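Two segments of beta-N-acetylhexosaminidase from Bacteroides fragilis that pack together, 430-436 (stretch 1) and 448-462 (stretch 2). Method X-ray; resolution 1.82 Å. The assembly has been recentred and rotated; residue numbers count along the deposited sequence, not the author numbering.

Stretch 1 (430-436) GMSSALW
Stretch 2, residues 448-462: RRVFPRILALAEQMW

The contact between residues 430-436 and 448-462 is a strand laid against a helix. Residues 430-435 continue a β-strand begun earlier in the chain, and Trp-436 leaves it. The second stretch opens with the last turn of a helix, 448-450; Phe-451 departs from helical angles (phi/psi -105/141°), a cis peptide bond precedes Pro-452, and a helix then continues to Trp-462. Strand and helix run nearly antiparallel, at 166°, with their axes 8.6 Å apart at closest approach. The register is consistent with this direction: the CA atoms of Met-431 and Met-461 lie 6.3 Å apart, those of Ser-433 and Leu-457 7.0 Å, and those of Leu-435 and Val-450 7.2 Å.

No hydrogen bond crosses the interface, which buries 443 Å² and depends on packing. Strand alternation selects the participants: at extended backbone angles, Met-431, Ser-433 and Leu-435 direct their CA-to-CB bonds toward the second stretch, whereas Ser-432 and Ala-434 direct theirs away. Gly-430, at phi/psi 161/-147°, occupies a conformation in which a CB would jam against the preceding carbonyl oxygen.

Met-431, a selenomethionine, has the largest area covered by the other stretch, 102 Å². Its m, t, p rotamer extends the chain through CG and then turns CE at the selenium, bringing CE to 4.1 Å from Leu-457 CD2 and 3.6 Å from Gln-460 OE1. Gln-460 (m, t, chi3 -12°) has its amide satisfied elsewhere in the structure. Closer to the backbone, Met-431 CB packs 3.8 Å from CG of Met-461, also a selenomethionine. The CA-to-CB bond of Met-461 points sideways, but its m, t, t rotamer carries the end of the side chain to the strand. Its CE lies 3.7 Å from Met-431 O, 3.7 Å from Ser-432 C and 3.8 Å from Ser-433 N, so the long, unbranched chain covers strand backbone as well as side chains.

Ser-433, a short side chain pointing toward the helix, presents CB to Leu-457. Its CB lies 3.6 Å from CD1 of Leu-457, whose m, t rotamer places CD1 against Ser-433 and CD2 against Met-431. With chi1 at 52° (p), Ser-433 OG sits 3.9 Å from Met-461 CE and 4.0 Å from Ile-454 CD1, and its hydrogen bonding is met elsewhere. Ile-454 starts sideways, but chi1 near t and an off-well chi2 of 147° bring its end nearer the strand.

At the other end, Leu-435 (t, m) places CD2 3.9 Å from Val-450 CG2 and 3.9 Å from Arg-449 CB. Val-450, with chi1 t, offers a compact branched surface from a sideways CB. Arg-449 contributes the aliphatic base of its side chain, while its guanidinium is bonded elsewhere.

The bend between the helical segments is braced locally. Arg-453 (m, t, m, chi4 167°) donates from NH2 to Arg-449 O at 3.0 Å, and Ile-454 N donates to Val-450 O at 2.9 Å. Farther along, Ala-458 N to Ile-454 O (2.8 Å) and Met-461 N to Leu-457 O (2.9 Å) maintain the helical spacing of the contacting side chains.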

# COMPACT_ATOMS: atom_id res chain seq x y z
N GLY A 430 11.02 5.18 -0.19
CA GLY A 430 10.78 3.99 0.60
C GLY A 430 10.50 2.80 -0.29
O GLY A 430 11.02 2.73 -1.42
N MSE A 431 9.66 1.90 0.20
CA MSE A 431 9.44 0.61 -0.42
C MSE A 431 7.96 0.31 -0.55
O MSE A 431 7.15 0.78 0.26
CB MSE A 431 10.07 -0.48 0.44
CG MSE A 431 11.55 -0.32 0.66
SE MSE A 431 12.17 -1.73 1.87
CE MSE A 431 11.56 -3.27 0.86
N SER A 432 7.62 -0.50 -1.54
CA SER A 432 6.25 -1.01 -1.65
C SER A 432 6.25 -2.53 -1.68
O SER A 432 7.29 -3.15 -1.91
CB SER A 432 5.55 -0.47 -2.90
OG SER A 432 6.25 -0.81 -4.07
N SER A 433 5.07 -3.10 -1.43
CA SER A 433 4.85 -4.53 -1.55
C SER A 433 3.55 -4.63 -2.34
O SER A 433 2.73 -3.71 -2.29
CB SER A 433 4.68 -5.15 -0.18
OG SER A 433 3.70 -4.46 0.58
N ALA A 434 3.36 -5.72 -3.08
CA ALA A 434 2.18 -5.81 -3.93
C ALA A 434 1.59 -7.20 -4.00
O ALA A 434 2.30 -8.21 -3.94
CB ALA A 434 2.50 -5.32 -5.33
N LEU A 435 0.28 -7.23 -4.18
CA LEU A 435 -0.40 -8.49 -4.44
C LEU A 435 -1.26 -8.32 -5.68
O LEU A 435 -2.38 -7.80 -5.60
CB LEU A 435 -1.26 -8.88 -3.23
CG LEU A 435 -1.85 -10.30 -3.17
CD1 LEU A 435 -2.97 -10.57 -4.18
CD2 LEU A 435 -0.75 -11.35 -3.34
N TRP A 436 -0.73 -8.72 -6.83
CA TRP A 436 -1.47 -8.67 -8.09
C TRP A 436 -2.35 -9.91 -8.18
O TRP A 436 -1.94 -10.99 -7.77
CB TRP A 436 -0.50 -8.66 -9.28
CG TRP A 436 0.34 -7.43 -9.31
CD1 TRP A 436 1.60 -7.28 -8.78
CD2 TRP A 436 -0.01 -6.16 -9.87
NE1 TRP A 436 2.04 -5.99 -8.99
CE2 TRP A 436 1.07 -5.29 -9.66
CE3 TRP A 436 -1.14 -5.69 -10.54
CZ2 TRP A 436 1.06 -3.96 -10.09
CZ3 TRP A 436 -1.16 -4.36 -10.97
CH2 TRP A 436 -0.06 -3.52 -10.74
N ARG A 448 -2.23 -16.87 1.71
CA ARG A 448 -1.15 -17.85 1.59
C ARG A 448 -0.01 -17.32 0.72
O ARG A 448 1.11 -17.83 0.77
CB ARG A 448 -1.66 -19.18 1.05
CG ARG A 448 -1.98 -19.17 -0.43
CD ARG A 448 -2.73 -20.42 -0.83
NE ARG A 448 -4.17 -20.30 -0.56
CZ ARG A 448 -5.08 -21.16 -1.01
NH1 ARG A 448 -4.70 -22.21 -1.73
NH2 ARG A 448 -6.36 -20.97 -0.74
N ARG A 449 -0.30 -16.27 -0.05
CA ARG A 449 0.72 -15.58 -0.83
C ARG A 449 1.35 -14.43 -0.03
O ARG A 449 2.57 -14.21 -0.06
CB ARG A 449 0.08 -14.99 -2.10
CG ARG A 449 -0.23 -16.02 -3.18
CD ARG A 449 -1.39 -15.54 -4.07
NE ARG A 449 -1.54 -16.41 -5.23
CZ ARG A 449 -2.07 -17.62 -5.19
NH1 ARG A 449 -2.53 -18.12 -4.05
NH2 ARG A 449 -2.14 -18.34 -6.30
N VAL A 450 0.51 -13.70 0.69
CA VAL A 450 0.97 -12.52 1.41
C VAL A 450 1.84 -12.87 2.62
O VAL A 450 2.89 -12.25 2.82
CB VAL A 450 -0.23 -11.66 1.83
CG1 VAL A 450 0.23 -10.52 2.74
CG2 VAL A 450 -0.92 -11.10 0.57
N PHE A 451 1.41 -13.85 3.41
CA PHE A 451 2.15 -14.26 4.62
C PHE A 451 2.89 -15.57 4.42
O PHE A 451 2.32 -16.51 3.86
CB PHE A 451 1.17 -14.45 5.79
CG PHE A 451 0.61 -13.16 6.31
CD1 PHE A 451 -0.53 -12.61 5.76
CD2 PHE A 451 1.26 -12.48 7.34
CE1 PHE A 451 -1.04 -11.40 6.23
CE2 PHE A 451 0.76 -11.28 7.82
CZ PHE A 451 -0.39 -10.75 7.25
N PRO A 452 4.11 -15.69 4.96
CA PRO A 452 4.80 -14.73 5.83
C PRO A 452 5.71 -13.75 5.12
O PRO A 452 6.33 -12.96 5.79
CB PRO A 452 5.68 -15.65 6.70
CG PRO A 452 6.03 -16.78 5.77
CD PRO A 452 4.79 -17.01 4.93
N ARG A 453 5.81 -13.78 3.79
CA ARG A 453 6.81 -12.93 3.16
C ARG A 453 6.60 -11.43 3.37
O ARG A 453 7.56 -10.66 3.39
CB ARG A 453 6.96 -13.28 1.68
CG ARG A 453 7.57 -14.67 1.46
CD ARG A 453 7.52 -15.09 -0.02
NE ARG A 453 6.15 -15.06 -0.52
CZ ARG A 453 5.81 -15.13 -1.80
NH1 ARG A 453 6.74 -15.26 -2.73
NH2 ARG A 453 4.53 -15.07 -2.14
N ILE A 454 5.36 -11.00 3.57
CA ILE A 454 5.15 -9.57 3.85
C ILE A 454 5.82 -9.12 5.15
O ILE A 454 6.13 -7.94 5.33
CB ILE A 454 3.64 -9.20 3.88
CG1 ILE A 454 3.48 -7.68 3.78
CG2 ILE A 454 2.95 -9.76 5.13
CD1 ILE A 454 2.26 -7.24 3.04
N LEU A 455 6.08 -10.06 6.06
CA LEU A 455 6.70 -9.67 7.31
C LEU A 455 8.14 -9.24 7.07
O LEU A 455 8.66 -8.38 7.78
CB LEU A 455 6.67 -10.84 8.31
CG LEU A 455 5.28 -11.28 8.75
CD1 LEU A 455 5.37 -12.51 9.65
CD2 LEU A 455 4.60 -10.15 9.50
N ALA A 456 8.79 -9.85 6.09
CA ALA A 456 10.17 -9.47 5.77
C ALA A 456 10.17 -8.10 5.12
O ALA A 456 11.05 -7.28 5.39
CB ALA A 456 10.80 -10.50 4.85
N LEU A 457 9.18 -7.84 4.28
CA LEU A 457 9.05 -6.52 3.66
C LEU A 457 8.76 -5.45 4.71
O LEU A 457 9.37 -4.38 4.69
CB LEU A 457 7.97 -6.54 2.56
CG LEU A 457 8.35 -7.43 1.38
CD1 LEU A 457 7.19 -7.61 0.40
CD2 LEU A 457 9.58 -6.87 0.66
N ALA A 458 7.85 -5.73 5.63
CA ALA A 458 7.54 -4.78 6.71
C ALA A 458 8.75 -4.51 7.58
O ALA A 458 8.96 -3.39 8.03
CB ALA A 458 6.39 -5.28 7.58
N GLU A 459 9.55 -5.54 7.82
CA GLU A 459 10.78 -5.37 8.62
C GLU A 459 11.76 -4.45 7.89
O GLU A 459 12.37 -3.55 8.48
CB GLU A 459 11.40 -6.75 8.86
CG GLU A 459 12.63 -6.75 9.75
CD GLU A 459 12.28 -6.70 11.23
OE1 GLU A 459 11.09 -6.55 11.55
OE2 GLU A 459 13.20 -6.80 12.07
N GLN A 460 11.92 -4.68 6.59
CA GLN A 460 12.84 -3.86 5.80
C GLN A 460 12.37 -2.41 5.72
O GLN A 460 13.18 -1.48 5.71
CB GLN A 460 12.96 -4.48 4.39
CG GLN A 460 13.83 -5.75 4.42
CD GLN A 460 13.81 -6.52 3.12
OE1 GLN A 460 12.99 -6.27 2.25
NE2 GLN A 460 14.70 -7.49 3.00
N MSE A 461 11.05 -2.22 5.68
CA MSE A 461 10.50 -0.86 5.62
C MSE A 461 10.67 -0.12 6.93
O MSE A 461 10.99 1.07 6.95
CB MSE A 461 9.01 -0.93 5.32
CG MSE A 461 8.67 -1.37 3.89
SE MSE A 461 6.78 -1.73 3.78
CE MSE A 461 6.74 -2.51 1.98
N TRP A 462 10.41 -0.80 8.04
CA TRP A 462 10.34 -0.10 9.33
C TRP A 462 11.63 -0.15 10.16
O TRP A 462 12.12 0.88 10.64
CB TRP A 462 9.17 -0.66 10.18
CG TRP A 462 9.12 0.02 11.53
CD1 TRP A 462 9.87 -0.31 12.64
CD2 TRP A 462 8.32 1.14 11.89
NE1 TRP A 462 9.58 0.56 13.67
CE2 TRP A 462 8.62 1.45 13.24
CE3 TRP A 462 7.37 1.91 11.22
CZ2 TRP A 462 8.00 2.51 13.92
CZ3 TRP A 462 6.75 2.95 11.89
CH2 TRP A 462 7.07 3.25 13.23